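Local coordinates for protein DR2417 (PDB 4XWW) that probably degrades and matures RNA as a dimeric, metal-dependent 5'-3' exonuclease of the metallo-beta-lactamase superfamily, possibly with endonuclease activity as well, at residues Ala113-Arg116 with Glu117-Glu121; Val435-Pro439 with Asp440-Val444; Asn355-Val358 with Asn359-Glu363. One frame throughout, in Å; residues are numbered along the deposited sequence.

Interaction 1 (Ala113-Arg116 with Glu117-Glu121)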
ATOM      1  N   ALA A 113      22.635  24.169   5.630  1.00 21.43           N
ATOM      2  CA  ALA A 113      22.106  24.346   6.978  1.00 25.24           C
ATOM      3  C   ALA A 113      21.503  23.020   7.477  1.00 26.76           C
ATOM      4  O   ALA A 113      21.720  22.614   8.628  1.00 29.89           O
ATOM      5  CB  ALA A 113      21.075  25.460   7.014  1.00 21.84           C
ATOM      6  N   LEU A 114      20.771  22.343   6.597  1.00 21.02           N
ATOM      7  CA  LEU A 114      20.166  21.060   6.942  1.00 25.63           C
ATOM      8  C   LEU A 114      21.235  19.985   7.178  1.00 24.62           C
ATOM      9  O   LEU A 114      21.146  19.212   8.137  1.00 24.95           O
ATOM     10  CB  LEU A 114      19.182  20.639   5.850  1.00 23.16           C
ATOM     11  CG  LEU A 114      17.944  21.545   5.690  1.00 22.55           C
ATOM     12  CD1 LEU A 114      17.136  21.189   4.435  1.00 22.44           C
ATOM     13  CD2 LEU A 114      17.040  21.454   6.913  1.00 23.98           C
ATOM     14  N   VAL A 115      22.260  19.957   6.332  1.00 24.45           N
ATOM     15  CA  VAL A 115      23.333  18.981   6.494  1.00 27.47           C
ATOM     16  C   VAL A 115      24.124  19.264   7.765  1.00 30.44           C
ATOM     17  O   VAL A 115      24.441  18.343   8.518  1.00 30.03           O
ATOM     18  CB  VAL A 115      24.269  18.963   5.261  1.00 24.31           C
ATOM     19  CG1 VAL A 115      25.575  18.240   5.557  1.00 25.91           C
ATOM     20  CG2 VAL A 115      23.545  18.311   4.086  1.00 25.93           C
ATOM     21  N   ARG A 116      24.421  20.541   8.010  1.00 28.34           N
ATOM     22  CA  ARG A 116      25.179  20.950   9.180  1.00 30.05           C
ATOM     23  C   ARG A 116      24.493  20.477  10.457  1.00 28.89           C
ATOM     24  O   ARG A 116      25.142  19.965  11.371  1.00 31.40           O
ATOM     25  CB  ARG A 116      25.348  22.480   9.186  1.00 35.12           C
ATOM     26  CG  ARG A 116      26.560  23.012   9.889  1.00 46.23           C
ATOM     27  CD  ARG A 116      26.632  24.542   9.749  1.00 42.23           C
ATOM     28  NE  ARG A 116      27.342  24.956   8.540  1.00 45.16           N
ATOM     29  CZ  ARG A 116      26.806  25.647   7.538  1.00 44.19           C
ATOM     30  NH1 ARG A 116      25.535  26.027   7.580  1.00 38.79           N
ATOM     31  NH2 ARG A 116      27.557  25.967   6.491  1.00 51.92           N
ATOM     32  N   GLU A 117      23.176  20.643  10.517  1.00 34.61           N
ATOM     33  CA  GLU A 117      22.415  20.210  11.682  1.00 40.93           C
ATOM     34  C   GLU A 117      22.428  18.687  11.815  1.00 42.85           C
ATOM     35  O   GLU A 117      22.543  18.141  12.916  1.00 38.28           O
ATOM     36  CB  GLU A 117      20.979  20.717  11.595  1.00 40.42           C
ATOM     37  CG  GLU A 117      20.250  20.689  12.913  1.00 53.84           C
ATOM     38  CD  GLU A 117      18.755  20.575  12.742  1.00 61.60           C
ATOM     39  OE1 GLU A 117      18.103  20.000  13.641  1.00 68.04           O
ATOM     40  OE2 GLU A 117      18.234  21.053  11.709  1.00 65.98           O
ATOM     41  N   LYS A 118      22.305  18.014  10.680  1.00 37.88           N
ATOM     42  CA  LYS A 118      22.338  16.559  10.614  1.00 35.99           C
ATOM     43  C   LYS A 118      23.665  16.034  11.143  1.00 43.49           C
ATOM     44  O   LYS A 118      23.695  15.133  11.980  1.00 40.16           O
ATOM     45  CB  LYS A 118      22.105  16.112   9.166  1.00 34.16           C
ATOM     46  CG  LYS A 118      21.748  14.649   8.961  1.00 43.66           C
ATOM     47  CD  LYS A 118      21.350  14.377   7.504  1.00 36.90           C
ATOM     48  CE  LYS A 118      19.888  14.734   7.233  1.00 37.83           C
ATOM     49  NZ  LYS A 118      18.955  13.712   7.796  1.00 44.13           N
ATOM     50  N   LEU A 119      24.764  16.615  10.667  1.00 26.18           N
ATOM     51  CA  LEU A 119      26.087  16.202  11.104  1.00 27.44           C
ATOM     52  C   LEU A 119      26.281  16.482  12.587  1.00 35.70           C
ATOM     53  O   LEU A 119      26.917  15.705  13.292  1.00 38.51           O
ATOM     54  CB  LEU A 119      27.171  16.903  10.272  1.00 33.22           C
ATOM     55  CG  LEU A 119      27.081  16.573   8.782  1.00 38.16           C
ATOM     56  CD1 LEU A 119      28.095  17.377   7.976  1.00 46.42           C
ATOM     57  CD2 LEU A 119      27.272  15.087   8.552  1.00 43.33           C
ATOM     58  N   SER A 120      25.717  17.589  13.059  1.00 37.80           N
ATOM     59  CA  SER A 120      25.796  17.937  14.471  1.00 47.92           C
ATOM     60  C   SER A 120      25.158  16.863  15.355  1.00 44.97           C
ATOM     61  O   SER A 120      25.760  16.437  16.344  1.00 41.42           O
ATOM     62  CB  SER A 120      25.127  19.288  14.721  1.00 53.65           C
ATOM     63  OG  SER A 120      25.189  19.631  16.091  1.00 61.47           O
ATOM     64  N   GLU A 121      23.952  16.430  14.992  1.00 44.66           N
ATOM     65  CA  GLU A 121      23.243  15.370  15.719  1.00 51.64           C
ATOM     66  C   GLU A 121      24.101  14.121  15.849  1.00 53.15           C
ATOM     67  O   GLU A 121      24.013  13.390  16.839  1.00 49.71           O
ATOM     68  CB  GLU A 121      21.929  14.997  15.021  1.00 51.12           C
ATOM     69  CG  GLU A 121      20.953  16.141  14.806  1.00 60.36           C
ATOM     70  CD  GLU A 121      20.031  16.372  15.988  1.00 66.65           C
ATOM     71  OE1 GLU A 121      19.974  15.505  16.885  1.00 69.50           O
ATOM     72  OE2 GLU A 121      19.359  17.424  16.016  1.00 65.96           O
TER
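V115 and L119, one helical turn apart, supply the apolar side-chain contact of this helix stretch. They lie side by side and point the same way, with V115 CG1 3.6 Å from L119 CD1. The valine branch CG1, anti to the backbone N (chi1 165°), sits beside the carbonyl carbon, where L119 CD1 touches it. L119 also rests on the backbone, its CG 3.2 Å from V115 O.

The polar part is the repeating i to i+4 pattern of an alpha-helix. Four bonds follow one another, from E117 N to A113 O, K118 N to L114 O, L119 N to V115 O and S120 N to R116 O. The third is the shortest, L119 N to V115 O at 2.8 Å. The charged group of K118 leads away from 113-116 through bends at chi3 and chi4, and NZ forms a salt bridge with E87.

The side chain of L114 lies about 10 Å from a bound zinc ion, close to the metal site without belonging to it. Helix 109-122 is the connection of a beta-alpha-beta unit between parallel strands 104-107 and 128-131. L119 packs on L124 and V127 in the loop that leads to the second of these strands. L114 meets Y276 and A279 of helix 271-282, while V115 packs on I90 of helix 87-90 and L93 of helix 93-97.

Interaction 2 (Val435-Pro439 with Asp440-Val444)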
ATOM      1  N   VAL A 435      28.902   3.493 -16.474  1.00 27.48           N
ATOM      2  CA  VAL A 435      28.478   4.015 -17.759  1.00 33.07           C
ATOM      3  C   VAL A 435      29.642   4.785 -18.371  1.00 32.01           C
ATOM      4  O   VAL A 435      30.086   5.805 -17.832  1.00 32.26           O
ATOM      5  CB  VAL A 435      27.236   4.915 -17.636  1.00 30.77           C
ATOM      6  CG1 VAL A 435      26.796   5.400 -19.016  1.00 25.32           C
ATOM      7  CG2 VAL A 435      26.092   4.149 -16.947  1.00 25.63           C
ATOM      8  N   ASN A 436      30.159   4.284 -19.487  1.00 31.86           N
ATOM      9  CA  ASN A 436      31.287   4.942 -20.129  1.00 30.92           C
ATOM     10  C   ASN A 436      30.848   6.009 -21.103  1.00 32.58           C
ATOM     11  O   ASN A 436      30.006   5.776 -21.959  1.00 33.96           O
ATOM     12  CB  ASN A 436      32.172   3.923 -20.837  1.00 36.37           C
ATOM     13  CG  ASN A 436      33.291   3.447 -19.958  1.00 48.62           C
ATOM     14  OD1 ASN A 436      33.121   2.522 -19.172  1.00 57.38           O
ATOM     15  ND2 ASN A 436      34.435   4.104 -20.053  1.00 54.51           N
ATOM     16  N   LEU A 437      31.443   7.187 -20.971  1.00 27.70           N
ATOM     17  CA  LEU A 437      31.021   8.317 -21.772  1.00 25.56           C
ATOM     18  C   LEU A 437      32.221   8.965 -22.444  1.00 34.05           C
ATOM     19  O   LEU A 437      33.191   9.333 -21.786  1.00 29.02           O
ATOM     20  CB  LEU A 437      30.268   9.334 -20.905  1.00 29.68           C
ATOM     21  CG  LEU A 437      29.781  10.612 -21.595  1.00 34.15           C
ATOM     22  CD1 LEU A 437      28.544  10.313 -22.408  1.00 29.55           C
ATOM     23  CD2 LEU A 437      29.507  11.720 -20.596  1.00 32.38           C
ATOM     24  N   GLY A 438      32.144   9.067 -23.764  1.00 35.33           N
ATOM     25  CA  GLY A 438      33.126   9.789 -24.548  1.00 34.91           C
ATOM     26  C   GLY A 438      32.404  10.593 -25.609  1.00 34.28           C
ATOM     27  O   GLY A 438      31.183  10.538 -25.703  1.00 31.64           O
ATOM     28  N   PRO A 439      33.156  11.356 -26.415  1.00 37.39           N
ATOM     29  CA  PRO A 439      32.537  12.180 -27.458  1.00 37.96           C
ATOM     30  C   PRO A 439      31.601  11.396 -28.378  1.00 41.55           C
ATOM     31  O   PRO A 439      30.608  11.958 -28.841  1.00 40.92           O
ATOM     32  CB  PRO A 439      33.752  12.718 -28.222  1.00 38.59           C
ATOM     33  CG  PRO A 439      34.784  12.855 -27.139  1.00 36.42           C
ATOM     34  CD  PRO A 439      34.599  11.628 -26.286  1.00 41.66           C
ATOM     35  N   ASP A 440      31.904  10.123 -28.624  1.00 35.19           N
ATOM     36  CA  ASP A 440      31.013   9.257 -29.386  1.00 37.65           C
ATOM     37  C   ASP A 440      30.921   7.872 -28.756  1.00 39.48           C
ATOM     38  O   ASP A 440      30.822   6.865 -29.457  1.00 40.85           O
ATOM     39  CB  ASP A 440      31.471   9.129 -30.841  1.00 51.24           C
ATOM     40  CG  ASP A 440      30.367   8.593 -31.737  1.00 45.58           C
ATOM     41  OD1 ASP A 440      29.212   9.021 -31.533  1.00 45.33           O
ATOM     42  OD2 ASP A 440      30.637   7.736 -32.610  1.00 43.48           O
ATOM     43  N   GLU A 441      30.975   7.821 -27.428  1.00 35.39           N
ATOM     44  CA  GLU A 441      30.858   6.558 -26.711  1.00 35.60           C
ATOM     45  C   GLU A 441      29.839   6.708 -25.606  1.00 30.85           C
ATOM     46  O   GLU A 441      29.829   7.710 -24.904  1.00 32.13           O
ATOM     47  CB  GLU A 441      32.203   6.119 -26.120  1.00 39.54           C
ATOM     48  CG  GLU A 441      32.122   4.794 -25.349  1.00 36.36           C
ATOM     49  CD  GLU A 441      33.473   4.304 -24.850  1.00 54.40           C
ATOM     50  OE1 GLU A 441      34.494   4.946 -25.175  1.00 49.85           O
ATOM     51  OE2 GLU A 441      33.513   3.272 -24.141  1.00 57.50           O
ATOM     52  N   PHE A 442      28.993   5.701 -25.456  1.00 30.27           N
ATOM     53  CA  PHE A 442      27.975   5.707 -24.417  1.00 29.68           C
ATOM     54  C   PHE A 442      27.515   4.273 -24.214  1.00 36.95           C
ATOM     55  O   PHE A 442      26.665   3.767 -24.950  1.00 32.64           O
ATOM     56  CB  PHE A 442      26.813   6.619 -24.809  1.00 30.14           C
ATOM     57  CG  PHE A 442      25.806   6.850 -23.694  1.00 25.83           C
ATOM     58  CD1 PHE A 442      26.231   7.322 -22.454  1.00 25.68           C
ATOM     59  CD2 PHE A 442      24.455   6.629 -23.893  1.00 26.23           C
ATOM     60  CE1 PHE A 442      25.315   7.558 -21.426  1.00 24.57           C
ATOM     61  CE2 PHE A 442      23.536   6.861 -22.872  1.00 28.55           C
ATOM     62  CZ  PHE A 442      23.971   7.326 -21.640  1.00 30.35           C
ATOM     63  N   ARG A 443      28.103   3.606 -23.229  1.00 39.11           N
ATOM     64  CA  ARG A 443      27.792   2.201 -22.991  1.00 38.31           C
ATOM     65  C   ARG A 443      28.077   1.799 -21.554  1.00 29.73           C
ATOM     66  O   ARG A 443      28.882   2.428 -20.870  1.00 37.19           O
ATOM     67  CB  ARG A 443      28.610   1.316 -23.938  1.00 34.48           C
ATOM     68  CG  ARG A 443      30.091   1.521 -23.763  1.00 36.52           C
ATOM     69  CD  ARG A 443      30.934   0.652 -24.681  1.00 41.74           C
ATOM     70  NE  ARG A 443      32.336   0.727 -24.286  1.00 48.73           N
ATOM     71  CZ  ARG A 443      32.956  -0.188 -23.547  1.00 48.88           C
ATOM     72  NH1 ARG A 443      32.305  -1.265 -23.132  1.00 45.42           N
ATOM     73  NH2 ARG A 443      34.235  -0.026 -23.229  1.00 52.62           N
ATOM     74  N   VAL A 444      27.421   0.738 -21.109  1.00 32.22           N
ATOM     75  CA  VAL A 444      27.733   0.141 -19.821  1.00 33.73           C
ATOM     76  C   VAL A 444      28.892  -0.834 -19.998  1.00 39.16           C
ATOM     77  O   VAL A 444      28.755  -1.834 -20.707  1.00 39.55           O
ATOM     78  CB  VAL A 444      26.532  -0.606 -19.220  1.00 34.11           C
ATOM     79  CG1 VAL A 444      26.924  -1.207 -17.872  1.00 35.14           C
ATOM     80  CG2 VAL A 444      25.298   0.323 -19.085  1.00 35.79           C
TER
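F442 overlaps two aliphatic side chains of the partner strand, its ring set obliquely against both. L437, its direct cross-strand partner in a non-hydrogen-bonded pair, brings CD1 to 3.8 Å from F442 CD1; V435, the diagonal neighbour, brings CG1 to 3.6 Å from F442 CE1. The phenylalanine CG, anti to the backbone N (chi1 -171°), places the ring beside the carbonyl carbon, where V435 and L437 meet it.

The other face carries the polar side chains. N436 and E441 lie alongside each other, amide and carboxylate planes only 14° apart, with E441 OE2 3.6 Å from N436 CB. The salt bridge runs along the second strand: R443 NE meets E441 OE2 at 2.8 Å, on its anti side and 31° out of the carboxylate plane.

Two hydrogen-bonded pairs hold the backbones in antiparallel register. N436 with R443 includes a short bond, N436 N to R443 O at 2.6 Å; in G438 with E441, the bond from E441 N to G438 O is weak.

This beta hairpin ends the eight-stranded mixed sheet, 433-438 pairing also with 19-23. At the turn D440 bridges to K397 and K424. F442 stacks on F398 of strand 398-402 and L437 packs on L205 of strand 205-209, setting this sheet against the seven-stranded one.

Interaction 3 (Asn355-Val358 with Asn359-Glu363)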
ATOM      1  N   ASN A 355      -5.146   6.572   4.500  1.00 18.78           N
ATOM      2  CA  ASN A 355      -6.587   6.239   4.491  1.00 19.72           C
ATOM      3  C   ASN A 355      -7.111   6.034   5.889  1.00 21.67           C
ATOM      4  O   ASN A 355      -8.283   6.348   6.203  1.00 21.16           O
ATOM      5  CB  ASN A 355      -6.840   4.991   3.651  1.00 20.50           C
ATOM      6  CG  ASN A 355      -8.309   4.680   3.522  1.00 21.82           C
ATOM      7  OD1 ASN A 355      -9.066   5.466   2.968  1.00 22.57           O
ATOM      8  ND2 ASN A 355      -8.717   3.526   4.034  1.00 24.83           N
ATOM      9  N   LEU A 356      -6.248   5.491   6.742  1.00 18.37           N
ATOM     10  CA  LEU A 356      -6.652   5.170   8.097  1.00 23.37           C
ATOM     11  C   LEU A 356      -6.963   6.475   8.810  1.00 21.40           C
ATOM     12  O   LEU A 356      -7.957   6.594   9.525  1.00 23.61           O
ATOM     13  CB  LEU A 356      -5.557   4.400   8.835  1.00 26.65           C
ATOM     14  CG  LEU A 356      -5.773   4.231  10.337  1.00 34.73           C
ATOM     15  CD1 LEU A 356      -7.061   3.462  10.591  1.00 32.39           C
ATOM     16  CD2 LEU A 356      -4.588   3.523  10.965  1.00 30.64           C
ATOM     17  N   ILE A 357      -6.108   7.463   8.580  1.00 20.48           N
ATOM     18  CA  ILE A 357      -6.275   8.754   9.223  1.00 21.26           C
ATOM     19  C   ILE A 357      -7.491   9.465   8.654  1.00 17.94           C
ATOM     20  O   ILE A 357      -8.266  10.057   9.413  1.00 23.08           O
ATOM     21  CB  ILE A 357      -5.015   9.619   9.072  1.00 27.51           C
ATOM     22  CG1 ILE A 357      -3.963   9.094  10.050  1.00 38.22           C
ATOM     23  CG2 ILE A 357      -5.335  11.084   9.364  1.00 28.51           C
ATOM     24  CD1 ILE A 357      -2.632   9.793   9.966  1.00 46.73           C
ATOM     25  N   VAL A 358      -7.680   9.372   7.342  1.00 18.21           N
ATOM     26  CA  VAL A 358      -8.823  10.034   6.720  1.00 21.17           C
ATOM     27  C   VAL A 358     -10.134   9.502   7.298  1.00 23.82           C
ATOM     28  O   VAL A 358     -11.021  10.276   7.668  1.00 17.21           O
ATOM     29  CB  VAL A 358      -8.791   9.877   5.189  1.00 16.93           C
ATOM     30  CG1 VAL A 358     -10.154  10.255   4.568  1.00 13.78           C
ATOM     31  CG2 VAL A 358      -7.674  10.763   4.623  1.00 16.39           C
ATOM     32  N   ASN A 359     -10.271   8.183   7.403  1.00 19.23           N
ATOM     33  CA  ASN A 359     -11.500   7.639   7.970  1.00 19.04           C
ATOM     34  C   ASN A 359     -11.714   8.027   9.435  1.00 21.28           C
ATOM     35  O   ASN A 359     -12.849   8.256   9.853  1.00 25.35           O
ATOM     36  CB  ASN A 359     -11.540   6.110   7.810  1.00 24.17           C
ATOM     37  CG  ASN A 359     -11.993   5.702   6.427  1.00 22.26           C
ATOM     38  OD1 ASN A 359     -13.030   6.148   5.965  1.00 21.01           O
ATOM     39  ND2 ASN A 359     -11.189   4.909   5.734  1.00 23.80           N
ATOM     40  N   ARG A 360     -10.641   8.116  10.217  1.00 18.35           N
ATOM     41  CA  ARG A 360     -10.802   8.549  11.598  1.00 20.47           C
ATOM     42  C   ARG A 360     -11.244  10.009  11.663  1.00 18.46           C
ATOM     43  O   ARG A 360     -12.063  10.363  12.523  1.00 20.83           O
ATOM     44  CB  ARG A 360      -9.518   8.359  12.406  1.00 23.64           C
ATOM     45  CG  ARG A 360      -9.084   6.898  12.580  1.00 27.28           C
ATOM     46  CD  ARG A 360      -9.940   6.151  13.575  1.00 50.63           C
ATOM     47  NE  ARG A 360      -9.785   4.705  13.424  1.00 64.40           N
ATOM     48  CZ  ARG A 360     -10.494   3.962  12.575  1.00 60.79           C
ATOM     49  NH1 ARG A 360     -11.408   4.530  11.797  1.00 51.31           N
ATOM     50  NH2 ARG A 360     -10.288   2.653  12.499  1.00 60.29           N
ATOM     51  N   LEU A 361     -10.686  10.848  10.789  1.00 20.21           N
ATOM     52  CA  LEU A 361     -11.117  12.239  10.718  1.00 20.63           C
ATOM     53  C   LEU A 361     -12.610  12.325  10.392  1.00 24.09           C
ATOM     54  O   LEU A 361     -13.338  13.062  11.053  1.00 21.78           O
ATOM     55  CB  LEU A 361     -10.290  13.016   9.686  1.00 19.97           C
ATOM     56  CG  LEU A 361      -8.823  13.138  10.066  1.00 18.69           C
ATOM     57  CD1 LEU A 361      -7.998  13.704   8.879  1.00 22.57           C
ATOM     58  CD2 LEU A 361      -8.659  14.016  11.317  1.00 20.45           C
ATOM     59  N   TYR A 362     -13.073  11.548   9.408  1.00 23.68           N
ATOM     60  CA  TYR A 362     -14.495  11.547   9.060  1.00 21.38           C
ATOM     61  C   TYR A 362     -15.355  11.122  10.245  1.00 23.59           C
ATOM     62  O   TYR A 362     -16.437  11.666  10.459  1.00 20.53           O
ATOM     63  CB  TYR A 362     -14.790  10.623   7.856  1.00 19.19           C
ATOM     64  CG  TYR A 362     -14.623  11.284   6.511  1.00 16.77           C
ATOM     65  CD1 TYR A 362     -15.608  12.124   5.993  1.00 19.43           C
ATOM     66  CD2 TYR A 362     -13.471  11.083   5.759  1.00 18.92           C
ATOM     67  CE1 TYR A 362     -15.463  12.730   4.764  1.00 22.26           C
ATOM     68  CE2 TYR A 362     -13.310  11.698   4.525  1.00 19.11           C
ATOM     69  CZ  TYR A 362     -14.304  12.518   4.036  1.00 22.13           C
ATOM     70  OH  TYR A 362     -14.136  13.116   2.814  1.00 18.84           O
ATOM     71  N   GLU A 363     -14.880  10.152  11.022  1.00 23.25           N
ATOM     72  CA  GLU A 363     -15.672   9.669  12.141  1.00 23.44           C
ATOM     73  C   GLU A 363     -15.739  10.692  13.271  1.00 20.50           C
ATOM     74  O   GLU A 363     -16.740  10.752  13.994  1.00 24.00           O
ATOM     75  CB  GLU A 363     -15.136   8.321  12.635  1.00 27.30           C
ATOM     76  CG  GLU A 363     -15.403   7.213  11.623  1.00 26.39           C
ATOM     77  CD  GLU A 363     -15.176   5.824  12.175  1.00 46.16           C
ATOM     78  OE1 GLU A 363     -14.020   5.516  12.527  1.00 48.49           O
ATOM     79  OE2 GLU A 363     -16.157   5.047  12.244  1.00 60.07           O
TER
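N359 faces N355 one turn back, their amide groups crossing at planes 87° apart and N359 ND2 3.3 Å from N355 ND2. These two donors do not bond to one another; both instead give a hydrogen bond to E405 OE1 of the second subunit, a shared acceptor that is consistent with two N-H groups lying so close. The two OD1 atoms are taken up by R407 of that subunit, that of N359 by the backbone N and that of N355 by NH1.

R360 folds through a bend at chi2 (-74°). L356 CD1 lies over one face of its guanidinium group, offset toward the rim and 3.8 Å from R360 NH2. The group is also held from ahead, since R360 NH1 makes a salt bridge of 2.9 Å with E363 OE1.

L361 lies beside I357, both pointing the same way, with L361 CD1 3.8 Å from I357 CG2. The backbone bond between them runs from L361 N to I357 O, 2.9 Å.

Y362 sets its ring edge against V358, with V358 CG1 in the ring plane and 3.5 Å from Y362 CE2. At its far end the hydroxyl is hydrogen-bonded to that of Y370, and also receives N411 ND2 of the second subunit.

On the domain's own side, I357 packs on L321 and A325 of helix 320-326, and L361 on V340 and V368. The other side, with N355, N359, Y362 and V358, which packs on R407 of the second subunit, belongs to the dimer interface. The arrangement is that of a crossover helix, 351-364, in a beta-alpha-beta unit of the beta-CASP domain, between strands 339-342 and 367-369.

Overall arrangement
Followed from the N terminus, the three contacts come in series as interaction 1, then 3, then 2; none nests within or crosses another, and each is local. Interaction 1 belongs to a helical crossover of the metallo-beta-lactamase region, and interaction 3 to one in the beta-CASP domain, their centres about 35 Å apart. Interaction 2 alone closes a tight loop: strand 433-438 joins the sheet beside strand 19-23, tying a late segment to the N-terminal part, and the turn then adds 441-447 at the edge. Interactions 2 and 3 lie on opposite sides of the chain's centre, about 52 Å between centres. Interaction 1 lies near the zinc site, whereas interaction 3 meets the second subunit.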